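Local coordinates for protein taurocyamine kinase (Schistosoma mansoni, PDB 4WOD) that catalyses the reversible, magnesium-dependent transfer of a phosphate group from ATP to taurocyamine, giving N-phosphotaurocyamine and ADP, at residues L116-R121 against H281-M286; L276-H281 against D333-M338; E295-H300 against R343-L348; Q303-H308 against I318-N323. The protein carries 4 engineered substitutions. All coordinates share one frame; numbering follows the deposited sequence.

Contact 1. Residues L116-R121 against H281-M286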
loop_
_atom_site.group_PDB
_atom_site.type_symbol
_atom_site.label_atom_id
_atom_site.label_comp_id
_atom_site.label_asym_id
_atom_site.label_seq_id
_atom_site.Cartn_x
_atom_site.Cartn_y
_atom_site.Cartn_z
ATOM N N LEU A 116 -15.117 17.624 -10.148
ATOM C CA LEU A 116 -13.788 17.576 -9.533
ATOM C C LEU A 116 -12.655 17.588 -10.556
ATOM O O LEU A 116 -11.478 17.677 -10.196
ATOM C CB LEU A 116 -13.650 16.308 -8.671
ATOM C CG LEU A 116 -14.739 15.969 -7.648
ATOM C CD1 LEU A 116 -14.552 14.545 -7.071
ATOM C CD2 LEU A 116 -14.797 17.010 -6.535
ATOM N N VAL A 117 -12.990 17.478 -11.830
ATOM C CA VAL A 117 -11.944 17.279 -12.822
ATOM C C VAL A 117 -11.469 18.594 -13.449
ATOM O O VAL A 117 -12.232 19.291 -14.104
ATOM C CB VAL A 117 -12.416 16.321 -13.937
ATOM C CG1 VAL A 117 -11.344 16.177 -14.988
ATOM C CG2 VAL A 117 -12.757 14.970 -13.357
ATOM N N VAL A 118 -10.195 18.918 -13.254
ATOM C CA VAL A 118 -9.590 20.121 -13.834
ATOM C C VAL A 118 -9.379 19.985 -15.340
ATOM O O VAL A 118 -9.683 20.886 -16.130
ATOM C CB VAL A 118 -8.218 20.417 -13.191
ATOM C CG1 VAL A 118 -7.590 21.665 -13.805
ATOM C CG2 VAL A 118 -8.341 20.532 -11.694
ATOM N N SER A 119 -8.813 18.850 -15.724
ATOM C CA SER A 119 -8.491 18.604 -17.121
ATOM C C SER A 119 -8.417 17.114 -17.405
ATOM O O SER A 119 -8.315 16.286 -16.490
ATOM C CB SER A 119 -7.166 19.275 -17.501
ATOM O OG SER A 119 -6.120 18.742 -16.713
ATOM N N THR A 120 -8.479 16.797 -18.695
ATOM C CA THR A 120 -8.511 15.437 -19.180
ATOM C C THR A 120 -7.511 15.372 -20.316
ATOM O O THR A 120 -7.395 16.306 -21.113
ATOM C CB THR A 120 -9.922 15.038 -19.675
ATOM O OG1 THR A 120 -10.860 15.140 -18.603
ATOM C CG2 THR A 120 -9.943 13.613 -20.244
ATOM N N ARG A 121 -6.782 14.271 -20.389
ATOM C CA ARG A 121 -5.702 14.159 -21.350
ATOM C C ARG A 121 -5.576 12.698 -21.781
ATOM O O ARG A 121 -5.741 11.807 -20.960
ATOM C CB ARG A 121 -4.410 14.703 -20.706
ATOM C CG ARG A 121 -3.095 14.206 -21.275
ATOM C CD ARG A 121 -1.909 14.881 -20.552
ATOM N NE ARG A 121 -0.594 14.406 -21.000
ATOM C CZ ARG A 121 -0.105 13.181 -20.786
ATOM N NH1 ARG A 121 -0.808 12.283 -20.104
ATOM N NH2 ARG A 121 1.104 12.858 -21.236
ATOM N N HIS A 281 -6.687 15.156 -14.268
ATOM C CA HIS A 281 -6.252 15.809 -13.034
ATOM C C HIS A 281 -7.497 16.071 -12.198
ATOM O O HIS A 281 -8.367 16.847 -12.602
ATOM C CB HIS A 281 -5.516 17.117 -13.309
ATOM C CG HIS A 281 -4.061 16.943 -13.589
ATOM N ND1 HIS A 281 -3.582 16.011 -14.482
ATOM C CD2 HIS A 281 -2.975 17.580 -13.088
ATOM C CE1 HIS A 281 -2.264 16.080 -14.525
ATOM N NE2 HIS A 281 -1.870 17.025 -13.688
ATOM N N ALA A 282 -7.601 15.420 -11.046
ATOM C CA ALA A 282 -8.828 15.529 -10.268
ATOM C C ALA A 282 -8.547 15.943 -8.834
ATOM O O ALA A 282 -7.525 15.559 -8.275
ATOM C CB ALA A 282 -9.581 14.211 -10.286
ATOM N N LYS A 283 -9.476 16.693 -8.247
ATOM C CA LYS A 283 -9.440 17.043 -6.822
ATOM C C LYS A 283 -10.108 15.970 -5.966
ATOM O O LYS A 283 -11.333 15.938 -5.844
ATOM C CB LYS A 283 -10.122 18.390 -6.565
ATOM C CG LYS A 283 -9.498 19.581 -7.264
ATOM C CD LYS A 283 -10.565 20.626 -7.571
ATOM C CE LYS A 283 -10.463 21.176 -8.995
ATOM N NZ LYS A 283 -11.767 21.741 -9.488
ATOM N N ILE A 284 -9.299 15.111 -5.356
ATOM C CA ILE A 284 -9.810 14.037 -4.509
ATOM C C ILE A 284 -9.090 13.967 -3.143
ATOM O O ILE A 284 -8.593 12.904 -2.752
ATOM C CB ILE A 284 -9.679 12.678 -5.228
ATOM C CG1 ILE A 284 -8.214 12.414 -5.615
ATOM C CG2 ILE A 284 -10.541 12.680 -6.511
ATOM C CD1 ILE A 284 -7.912 10.975 -5.914
ATOM N N PRO A 285 -9.066 15.088 -2.399
ATOM C CA PRO A 285 -8.316 15.120 -1.133
ATOM C C PRO A 285 -8.780 14.089 -0.094
ATOM O O PRO A 285 -7.944 13.566 0.642
ATOM C CB PRO A 285 -8.566 16.546 -0.615
ATOM C CG PRO A 285 -9.895 16.917 -1.200
ATOM C CD PRO A 285 -9.851 16.322 -2.594
ATOM N N MET A 286 -10.078 13.797 -0.024
ATOM C CA MET A 286 -10.545 12.923 1.037
ATOM C C MET A 286 -10.233 11.483 0.696
ATOM O O MET A 286 -9.792 10.726 1.552
ATOM C CB MET A 286 -12.042 13.122 1.293
ATOM C CG MET A 286 -12.462 12.705 2.690
ATOM S SD MET A 286 -13.914 13.618 3.278
ATOM C CE MET A 286 -13.157 15.155 3.772
#
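Val117 and Ala282 face each other as an antiparallel non-hydrogen-bonded pair, their CA atoms 4.4 Å apart, where strands 117-126 and 277-283 run side by side in opposite directions. Backbone bonds flank the pair: Lys283 N donates to Leu116 O at 3.0 Å, and Val118 N donates to His281 O at 2.8 Å. Past the corner that the chain turns at Val118, His281 N still reaches Ser119 O at 3.0 Å.

The side chains of Val117 and Ala282 project to the same side of the sheet, where Leu346 of helix 331-355 covers both. At the end of the pairing, Leu116 packs its CB and its branched end around the carbonyl of Lys283, with CD1 3.7 Å from Lys283 O. In return, the aliphatic chain of Lys283 runs past Leu116 O. That chain is bent at chi3 (-134°), and its CE lies against Val118 CG2 at 3.5 Å, closer than carbons usually pack; the two side chains cross at about a right angle. Ser119 OG, held between its own backbone N and carbonyl carbon (chi1 61°), lies 3.8 Å from His281 CB, while the imidazole leads away and its NE2 is hydrogen-bonded to Glu310 OE1.

These two neighbouring inner strands belong to the antiparallel sheet of the phosphagen kinase catalytic domain, packed on helix 331-355 on the side of Val117 and Ala282; Ser119 and His281 are both predicted to contribute to its ATP site.

Contact 2. Residues L276-H281 against D333-M338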
loop_
_atom_site.group_PDB
_atom_site.type_symbol
_atom_site.label_atom_id
_atom_site.label_comp_id
_atom_site.label_asym_id
_atom_site.label_seq_id
_atom_site.Cartn_x
_atom_site.Cartn_y
_atom_site.Cartn_z
ATOM N N LEU A 276 -1.186 3.600 -24.508
ATOM C CA LEU A 276 -2.167 4.622 -24.189
ATOM C C LEU A 276 -2.232 4.955 -22.701
ATOM O O LEU A 276 -2.363 4.069 -21.859
ATOM C CB LEU A 276 -3.549 4.187 -24.686
ATOM C CG LEU A 276 -4.649 5.255 -24.699
ATOM C CD1 LEU A 276 -4.863 5.773 -26.107
ATOM C CD2 LEU A 276 -5.950 4.694 -24.130
ATOM N N ARG A 277 -2.118 6.245 -22.383
ATOM C CA ARG A 277 -2.366 6.724 -21.023
ATOM C C ARG A 277 -3.454 7.776 -21.068
ATOM O O ARG A 277 -3.221 8.907 -21.521
ATOM C CB ARG A 277 -1.112 7.302 -20.375
ATOM C CG ARG A 277 -1.314 7.612 -18.888
ATOM C CD ARG A 277 -0.091 8.287 -18.240
ATOM N NE ARG A 277 -0.269 9.739 -18.177
ATOM C CZ ARG A 277 -0.614 10.412 -17.080
ATOM N NH1 ARG A 277 -0.761 11.732 -17.121
ATOM N NH2 ARG A 277 -0.795 9.773 -15.934
ATOM N N ALA A 278 -4.648 7.370 -20.649
ATOM C CA ALA A 278 -5.780 8.271 -20.522
ATOM C C ALA A 278 -5.814 8.718 -19.089
ATOM O O ALA A 278 -5.727 7.887 -18.198
ATOM C CB ALA A 278 -7.069 7.575 -20.886
ATOM N N SER A 279 -5.996 10.003 -18.850
ATOM C CA SER A 279 -5.980 10.465 -17.469
ATOM C C SER A 279 -6.776 11.746 -17.227
ATOM O O SER A 279 -7.086 12.482 -18.161
ATOM C CB SER A 279 -4.536 10.682 -17.039
ATOM O OG SER A 279 -4.064 11.876 -17.611
ATOM N N VAL A 280 -7.092 11.999 -15.958
ATOM C CA VAL A 280 -7.604 13.291 -15.510
ATOM C C VAL A 280 -6.744 13.829 -14.377
ATOM O O VAL A 280 -6.135 13.049 -13.630
ATOM C CB VAL A 280 -9.063 13.212 -15.001
ATOM C CG1 VAL A 280 -9.983 12.894 -16.133
ATOM C CG2 VAL A 280 -9.203 12.164 -13.836
ATOM N N HIS A 281 -6.687 15.156 -14.268
ATOM C CA HIS A 281 -6.252 15.809 -13.034
ATOM C C HIS A 281 -7.497 16.071 -12.198
ATOM O O HIS A 281 -8.367 16.847 -12.602
ATOM C CB HIS A 281 -5.516 17.117 -13.309
ATOM C CG HIS A 281 -4.061 16.943 -13.589
ATOM N ND1 HIS A 281 -3.582 16.011 -14.482
ATOM C CD2 HIS A 281 -2.975 17.580 -13.088
ATOM C CE1 HIS A 281 -2.264 16.080 -14.525
ATOM N NE2 HIS A 281 -1.870 17.025 -13.688
ATOM N N ASP A 333 -10.528 -0.875 -24.764
ATOM C CA ASP A 333 -10.495 -1.477 -23.431
ATOM C C ASP A 333 -9.821 -0.556 -22.423
ATOM O O ASP A 333 -10.320 -0.401 -21.300
ATOM C CB ASP A 333 -9.759 -2.828 -23.415
ATOM C CG ASP A 333 -10.418 -3.890 -24.272
ATOM O OD1 ASP A 333 -11.638 -3.836 -24.530
ATOM O OD2 ASP A 333 -9.690 -4.803 -24.691
ATOM N N ALA A 334 -8.687 0.043 -22.814
ATOM C CA ALA A 334 -7.902 0.893 -21.908
ATOM C C ALA A 334 -8.619 2.195 -21.525
ATOM O O ALA A 334 -8.648 2.563 -20.350
ATOM C CB ALA A 334 -6.535 1.227 -22.517
ATOM N N VAL A 335 -9.192 2.902 -22.496
ATOM C CA VAL A 335 -9.875 4.139 -22.149
ATOM C C VAL A 335 -11.173 3.822 -21.372
ATOM O O VAL A 335 -11.594 4.600 -20.511
ATOM C CB VAL A 335 -10.151 5.021 -23.413
ATOM C CG1 VAL A 335 -11.237 4.415 -24.284
ATOM C CG2 VAL A 335 -10.532 6.419 -23.011
ATOM N N THR A 336 -11.787 2.672 -21.642
ATOM C CA THR A 336 -12.954 2.235 -20.865
ATOM C C THR A 336 -12.539 1.929 -19.410
ATOM O O THR A 336 -13.179 2.377 -18.456
ATOM C CB THR A 336 -13.623 1.005 -21.485
ATOM O OG1 THR A 336 -14.087 1.327 -22.806
ATOM C CG2 THR A 336 -14.790 0.538 -20.628
ATOM N N GLU A 337 -11.454 1.187 -19.241
ATOM C CA GLU A 337 -10.909 0.971 -17.899
ATOM C C GLU A 337 -10.701 2.295 -17.158
ATOM O O GLU A 337 -11.118 2.447 -15.998
ATOM C CB GLU A 337 -9.587 0.203 -17.973
ATOM C CG GLU A 337 -8.964 -0.044 -16.600
ATOM C CD GLU A 337 -7.554 -0.611 -16.680
ATOM O OE1 GLU A 337 -6.638 0.113 -17.126
ATOM O OE2 GLU A 337 -7.361 -1.785 -16.299
ATOM N N MET A 338 -10.086 3.262 -17.839
ATOM C CA MET A 338 -9.883 4.580 -17.268
ATOM C C MET A 338 -11.208 5.212 -16.861
ATOM O O MET A 338 -11.376 5.673 -15.730
ATOM C CB MET A 338 -9.166 5.497 -18.266
ATOM C CG MET A 338 -8.913 6.903 -17.748
ATOM S SD MET A 338 -10.227 8.072 -18.214
ATOM C CE MET A 338 -9.537 9.625 -17.677
#
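Met338 reaches across to Ala278, Ser279 and Val280 where helix 331-355 lies on one face of the antiparallel sheet, a helix-on-sheet layer within the phosphagen kinase catalytic domain. Strand 277-281 and helix 333-338 run in nearly the same direction, 21° apart, with 8.3 Å between their axes. No hydrogen bond links them; the contact is made mainly by apolar side chains, and every residue that touches is buried.

The packing is tight around the methionine. Its CG, anti to the backbone N, comes within 3.4 Å of Ala278 O and also rests on Ala278 CB at 3.7 Å. Farther toward the start of the helix the contact is looser: Leu276 CD2 meets Ala334 CB at 3.9 Å, and Ala278 CB touches Val335 CG2 at 4.2 Å. The strand's other face is polar, with Arg277 and Ser279 directed away from the helix and both included in the predicted ATP site. Leu236 of helix 236-251 also packs on Val335 and Met338, adding to the apolar layer from another helix.

The methionine chain is bent at chi2 (-94°), which turns SD out of the line of the chain, and the terminal CE settles 3.6 Å from Val280 CG1.

Contact 3. Residues E295-H300 against R343-L348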
loop_
_atom_site.group_PDB
_atom_site.type_symbol
_atom_site.label_atom_id
_atom_site.label_comp_id
_atom_site.label_asym_id
_atom_site.label_seq_id
_atom_site.Cartn_x
_atom_site.Cartn_y
_atom_site.Cartn_z
ATOM N N GLU A 295 -4.344 1.155 -3.078
ATOM C CA GLU A 295 -4.937 -0.146 -3.331
ATOM C C GLU A 295 -6.332 0.040 -3.903
ATOM O O GLU A 295 -6.736 -0.694 -4.807
ATOM C CB GLU A 295 -4.979 -0.999 -2.058
ATOM C CG GLU A 295 -3.592 -1.454 -1.536
ATOM C CD GLU A 295 -2.726 -0.303 -0.981
ATOM O OE1 GLU A 295 -3.269 0.787 -0.677
ATOM O OE2 GLU A 295 -1.489 -0.484 -0.859
ATOM N N ILE A 296 -7.052 1.034 -3.381
ATOM C CA ILE A 296 -8.398 1.347 -3.865
ATOM C C ILE A 296 -8.360 1.681 -5.355
ATOM O O ILE A 296 -9.141 1.132 -6.141
ATOM C CB ILE A 296 -9.026 2.514 -3.087
ATOM C CG1 ILE A 296 -9.220 2.123 -1.618
ATOM C CG2 ILE A 296 -10.375 2.908 -3.703
ATOM C CD1 ILE A 296 -9.962 3.153 -0.801
ATOM N N CYS A 297 -7.423 2.545 -5.745
ATOM C CA CYS A 297 -7.233 2.873 -7.171
ATOM C C CYS A 297 -6.913 1.645 -8.022
ATOM O O CYS A 297 -7.596 1.371 -9.017
ATOM C CB CYS A 297 -6.123 3.917 -7.356
ATOM S SG CYS A 297 -6.440 5.547 -6.640
ATOM N N GLU A 298 -5.862 0.916 -7.649
ATOM C CA GLU A 298 -5.478 -0.281 -8.372
ATOM C C GLU A 298 -6.646 -1.259 -8.538
ATOM O O GLU A 298 -6.779 -1.900 -9.580
ATOM C CB GLU A 298 -4.312 -0.978 -7.669
ATOM C CG GLU A 298 -4.147 -2.430 -8.088
ATOM C CD GLU A 298 -2.952 -3.096 -7.436
ATOM O OE1 GLU A 298 -2.705 -2.826 -6.234
ATOM O OE2 GLU A 298 -2.265 -3.890 -8.127
ATOM N N LYS A 299 -7.510 -1.342 -7.533
ATOM C CA LYS A 299 -8.614 -2.283 -7.595
ATOM C C LYS A 299 -9.671 -1.801 -8.596
ATOM O O LYS A 299 -10.459 -2.591 -9.115
ATOM C CB LYS A 299 -9.225 -2.491 -6.207
ATOM C CG LYS A 299 -10.412 -3.434 -6.212
ATOM C CD LYS A 299 -10.441 -4.306 -4.971
ATOM C CE LYS A 299 -11.436 -5.436 -5.145
ATOM N NZ LYS A 299 -11.140 -6.231 -6.369
ATOM N N HIS A 300 -9.678 -0.503 -8.874
ATOM C CA HIS A 300 -10.548 0.048 -9.908
ATOM C C HIS A 300 -9.837 0.222 -11.257
ATOM O O HIS A 300 -10.359 0.877 -12.161
ATOM C CB HIS A 300 -11.134 1.373 -9.432
ATOM C CG HIS A 300 -12.115 1.218 -8.314
ATOM N ND1 HIS A 300 -11.744 1.243 -6.985
ATOM C CD2 HIS A 300 -13.453 1.002 -8.326
ATOM C CE1 HIS A 300 -12.815 1.067 -6.229
ATOM N NE2 HIS A 300 -13.864 0.916 -7.019
ATOM N N ARG A 343 -14.507 7.196 -12.843
ATOM C CA ARG A 343 -15.875 7.505 -12.461
ATOM C C ARG A 343 -16.190 6.946 -11.051
ATOM O O ARG A 343 -16.681 7.680 -10.194
ATOM C CB ARG A 343 -16.868 6.955 -13.492
ATOM C CG ARG A 343 -18.289 6.962 -12.952
ATOM C CD ARG A 343 -19.313 6.435 -13.952
ATOM N NE ARG A 343 -20.660 6.673 -13.435
ATOM C CZ ARG A 343 -21.780 6.464 -14.121
ATOM N NH1 ARG A 343 -21.718 6.022 -15.372
ATOM N NH2 ARG A 343 -22.962 6.720 -13.565
ATOM N N ALA A 344 -15.864 5.674 -10.806
ATOM C CA ALA A 344 -16.051 5.079 -9.482
ATOM C C ALA A 344 -15.306 5.851 -8.381
ATOM O O ALA A 344 -15.825 6.047 -7.276
ATOM C CB ALA A 344 -15.596 3.592 -9.481
ATOM N N LEU A 345 -14.081 6.267 -8.674
ATOM C CA LEU A 345 -13.271 6.960 -7.670
ATOM C C LEU A 345 -13.816 8.350 -7.354
ATOM O O LEU A 345 -13.834 8.777 -6.195
ATOM C CB LEU A 345 -11.824 7.062 -8.133
ATOM C CG LEU A 345 -11.044 5.765 -8.339
ATOM C CD1 LEU A 345 -9.639 6.095 -8.838
ATOM C CD2 LEU A 345 -11.002 4.951 -7.025
ATOM N N LEU A 346 -14.259 9.059 -8.383
ATOM C CA LEU A 346 -14.817 10.385 -8.172
ATOM C C LEU A 346 -16.166 10.272 -7.445
ATOM O O LEU A 346 -16.486 11.100 -6.578
ATOM C CB LEU A 346 -14.953 11.142 -9.511
ATOM C CG LEU A 346 -13.663 11.474 -10.272
ATOM C CD1 LEU A 346 -13.997 12.020 -11.642
ATOM C CD2 LEU A 346 -12.742 12.449 -9.524
ATOM N N GLU A 347 -16.953 9.250 -7.782
ATOM C CA GLU A 347 -18.207 9.004 -7.058
ATOM C C GLU A 347 -17.908 8.715 -5.576
ATOM O O GLU A 347 -18.636 9.155 -4.677
ATOM C CB GLU A 347 -18.989 7.844 -7.680
ATOM C CG GLU A 347 -19.710 8.200 -8.968
ATOM C CD GLU A 347 -20.355 6.997 -9.653
ATOM O OE1 GLU A 347 -19.952 5.855 -9.383
ATOM O OE2 GLU A 347 -21.259 7.194 -10.484
ATOM N N LEU A 348 -16.810 8.004 -5.327
ATOM C CA LEU A 348 -16.415 7.709 -3.953
ATOM C C LEU A 348 -15.940 8.969 -3.217
ATOM O O LEU A 348 -16.211 9.129 -2.021
ATOM C CB LEU A 348 -15.339 6.625 -3.932
ATOM C CG LEU A 348 -15.010 6.019 -2.566
ATOM C CD1 LEU A 348 -16.283 5.570 -1.870
ATOM C CD2 LEU A 348 -14.057 4.846 -2.736
#
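Ile296 O accepts a 2.7 Å hydrogen bond from His300 ND1, and two weak backbone bonds, from Lys299 N and His300 N, converge on the same oxygen. This grip lies in the last turn of segment 295-300, which takes part in helix-helix packing within the phosphagen kinase catalytic domain; segments 295-299 and 343-348 run at 141° to each other. The oxygen lies in the plane of the imidazole, whereas ND1 stands above the plane of the Ile296 carbonyl. The bond restrains the rotation of the ring, and Ala344 and Leu345 of helix 331-355 pack on it obliquely.

Ala344 CB approaches His300 CD2 to 3.6 Å, and Leu345 CD2 lies 3.8 Å from His300 ND1. The rest of the interface is made by Ile296 and Cys297, with Ile296 CG2 touching Leu348 CD2 at 4.3 Å.

Around the pair, Tyr371 packs on His300 and Leu348, and Tyr418 on Ile296; both tyrosines come from the approximate repeat 364-675, placing the contact where the two halves of the duplicated kinase meet.

The two methyls of Leu345 divide between neighbours on the other helix: CD2 rests on Ile296 CG2 at 4.0 Å, while CD1 meets Cys297 SG at 3.9 Å.

Contact 4. Residues Q303-H308 against I318-N323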
loop_
_atom_site.group_PDB
_atom_site.type_symbol
_atom_site.label_atom_id
_atom_site.label_comp_id
_atom_site.label_asym_id
_atom_site.label_seq_id
_atom_site.Cartn_x
_atom_site.Cartn_y
_atom_site.Cartn_z
ATOM N N GLN A 303 -4.189 3.932 -11.861
ATOM C CA GLN A 303 -2.896 4.301 -11.289
ATOM C C GLN A 303 -2.875 5.794 -10.944
ATOM O O GLN A 303 -3.057 6.630 -11.822
ATOM C CB GLN A 303 -1.780 3.971 -12.287
ATOM C CG GLN A 303 -0.435 4.633 -11.976
ATOM C CD GLN A 303 0.415 3.800 -11.042
ATOM O OE1 GLN A 303 -0.086 2.896 -10.369
ATOM N NE2 GLN A 303 1.712 4.093 -10.998
ATOM N N PRO A 304 -2.664 6.138 -9.662
ATOM C CA PRO A 304 -2.594 7.553 -9.276
ATOM C C PRO A 304 -1.163 8.120 -9.263
ATOM O O PRO A 304 -0.203 7.423 -8.955
ATOM C CB PRO A 304 -3.182 7.546 -7.865
ATOM C CG PRO A 304 -2.751 6.213 -7.310
ATOM C CD PRO A 304 -2.660 5.248 -8.485
ATOM N N ARG A 305 -1.024 9.384 -9.624
ATOM C CA ARG A 305 0.257 10.060 -9.496
ATOM C C ARG A 305 0.041 11.427 -8.884
ATOM O O ARG A 305 -0.876 12.167 -9.274
ATOM C CB ARG A 305 0.968 10.172 -10.850
ATOM C CG ARG A 305 1.410 8.841 -11.456
ATOM C CD ARG A 305 1.467 8.907 -12.985
ATOM N NE ARG A 305 2.040 7.706 -13.606
ATOM C CZ ARG A 305 1.401 6.964 -14.514
ATOM N NH1 ARG A 305 0.164 7.288 -14.879
ATOM N NH2 ARG A 305 1.976 5.887 -15.044
ATOM N N GLY A 306 0.883 11.751 -7.907
ATOM C CA GLY A 306 0.816 13.027 -7.226
ATOM C C GLY A 306 1.103 14.166 -8.179
ATOM O O GLY A 306 1.682 13.963 -9.250
ATOM N N THR A 307 0.668 15.365 -7.808
ATOM C CA THR A 307 0.934 16.548 -8.613
ATOM C C THR A 307 1.542 17.632 -7.731
ATOM O O THR A 307 1.236 18.815 -7.894
ATOM C CB THR A 307 -0.349 17.105 -9.305
ATOM O OG1 THR A 307 -1.362 17.375 -8.328
ATOM C CG2 THR A 307 -0.887 16.124 -10.341
ATOM N N HIS A 308 2.392 17.235 -6.788
ATOM C CA HIS A 308 3.020 18.229 -5.931
ATOM C C HIS A 308 4.061 18.994 -6.737
ATOM O O HIS A 308 4.788 18.418 -7.554
ATOM C CB HIS A 308 3.653 17.604 -4.690
ATOM C CG HIS A 308 4.143 18.619 -3.702
ATOM N ND1 HIS A 308 5.359 19.255 -3.827
ATOM C CD2 HIS A 308 3.565 19.129 -2.588
ATOM C CE1 HIS A 308 5.520 20.100 -2.825
ATOM N NE2 HIS A 308 4.446 20.043 -2.057
ATOM N N ILE A 318 -5.015 17.180 -5.349
ATOM C CA ILE A 318 -5.154 17.058 -6.797
ATOM C C ILE A 318 -4.241 15.959 -7.332
ATOM O O ILE A 318 -3.027 16.022 -7.164
ATOM C CB ILE A 318 -4.839 18.368 -7.522
ATOM C CG1 ILE A 318 -5.833 19.451 -7.103
ATOM C CG2 ILE A 318 -4.910 18.159 -9.021
ATOM C CD1 ILE A 318 -5.735 20.709 -7.916
ATOM N N TYR A 319 -4.833 14.956 -7.974
ATOM C CA TYR A 319 -4.070 13.816 -8.467
ATOM C C TYR A 319 -4.304 13.554 -9.930
ATOM O O TYR A 319 -5.371 13.860 -10.461
ATOM C CB TYR A 319 -4.414 12.549 -7.685
ATOM C CG TYR A 319 -3.831 12.563 -6.303
ATOM C CD1 TYR A 319 -2.673 11.837 -6.011
ATOM C CD2 TYR A 319 -4.407 13.329 -5.296
ATOM C CE1 TYR A 319 -2.122 11.859 -4.749
ATOM C CE2 TYR A 319 -3.863 13.367 -4.039
ATOM C CZ TYR A 319 -2.728 12.622 -3.761
ATOM O OH TYR A 319 -2.192 12.658 -2.493
ATOM N N ASP A 320 -3.290 12.977 -10.565
ATOM C CA ASP A 320 -3.427 12.410 -11.898
ATOM C C ASP A 320 -3.889 10.963 -11.744
ATOM O O ASP A 320 -3.250 10.162 -11.054
ATOM C CB ASP A 320 -2.100 12.495 -12.658
ATOM C CG ASP A 320 -2.219 12.038 -14.106
ATOM O OD1 ASP A 320 -2.214 10.812 -14.345
ATOM O OD2 ASP A 320 -2.295 12.903 -15.011
ATOM N N LEU A 321 -5.022 10.645 -12.360
ATOM C CA LEU A 321 -5.599 9.307 -12.325
ATOM C C LEU A 321 -5.650 8.776 -13.742
ATOM O O LEU A 321 -6.285 9.397 -14.580
ATOM C CB LEU A 321 -7.017 9.329 -11.742
ATOM C CG LEU A 321 -7.167 9.952 -10.352
ATOM C CD1 LEU A 321 -8.632 10.017 -9.986
ATOM C CD2 LEU A 321 -6.391 9.124 -9.334
ATOM N N SER A 322 -5.005 7.644 -14.006
ATOM C CA SER A 322 -5.006 7.055 -15.360
ATOM C C SER A 322 -5.268 5.536 -15.366
ATOM O O SER A 322 -5.152 4.883 -14.339
ATOM C CB SER A 322 -3.672 7.347 -16.059
ATOM O OG SER A 322 -2.579 6.840 -15.319
ATOM N N ASN A 323 -5.631 4.981 -16.528
ATOM C CA ASN A 323 -5.675 3.537 -16.687
ATOM C C ASN A 323 -4.353 2.918 -16.257
ATOM O O ASN A 323 -3.291 3.406 -16.632
ATOM C CB ASN A 323 -5.984 3.144 -18.148
ATOM C CG ASN A 323 -5.087 3.852 -19.169
ATOM O OD1 ASN A 323 -5.170 5.071 -19.357
ATOM N ND2 ASN A 323 -4.251 3.069 -19.871
HETATM O O HOH W 1 -1.679 8.702 -13.238
HETATM O O HOH W 2 -0.570 4.929 -15.787
#
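Arg305 and Asp320 form a hydrogen-bonded pair of an antiparallel beta hairpin, strands 302-306 and 318-323, at one edge of the catalytic-domain sheet. Arg305 N donates to Asp320 O at 2.8 Å, and Asp320 N returns a bond to Arg305 O.

The arginine shows how such a pair can direct a side chain along the hairpin. Its CB faces Asp320 CB at 4.3 Å. CG lies anti to the carbonyl carbon (chi1 -66°); from there the chain is extended to NE, and the guanidinium lies beside Ser322. Gln303 CG covers the centre of one face, 3.9 Å above the plane. CZ is 4.1 Å from Ser322 OG, and NH1 lies 2.8 Å from that oxygen, which sits near the guanidinium plane. NH1 donates to two waters, and NH2 is 2.8 Å from one of them. Arg277 NH2, of like charge, lies close to NH1; it forms a salt bridge with Asp320 OD1, which stays beyond salt-bridge range of Arg305. Arg305 belongs to the predicted ATP site, and its side chain is about 7 Å from the bound arginine.

The face carrying Pro304 and Leu321 meets helix 293-299, where Pro304 packs against Cys297 and Phe293; within the hairpin, Pro304 CB lies 3.9 Å from Leu321 CD2.

Overall arrangement
All four contacts lie in the first catalytic domain. Contacts 1 and 4 lie within its antiparallel sheet, contact 2 joins a helix to that sheet, and contact 3 joins two helices. Strand 277-283 is shared by contacts 1 and 2, whose centres are about 14 Å apart; it stands between strands 117-126 and 318-323, so contact 4, centred about 9 Å from contact 1, continues the sheet to its edge strand 302-306. Helix 331-355 joins contacts 2 and 3, centres about 13 Å apart. Along the chain, contact 4 is nested within the loops closed by contacts 2 and 3, and contact 1 closes before either 3 or 4 opens. Strands 117-126, 277-283 and 302-306 all carry residues predicted to bind ATP.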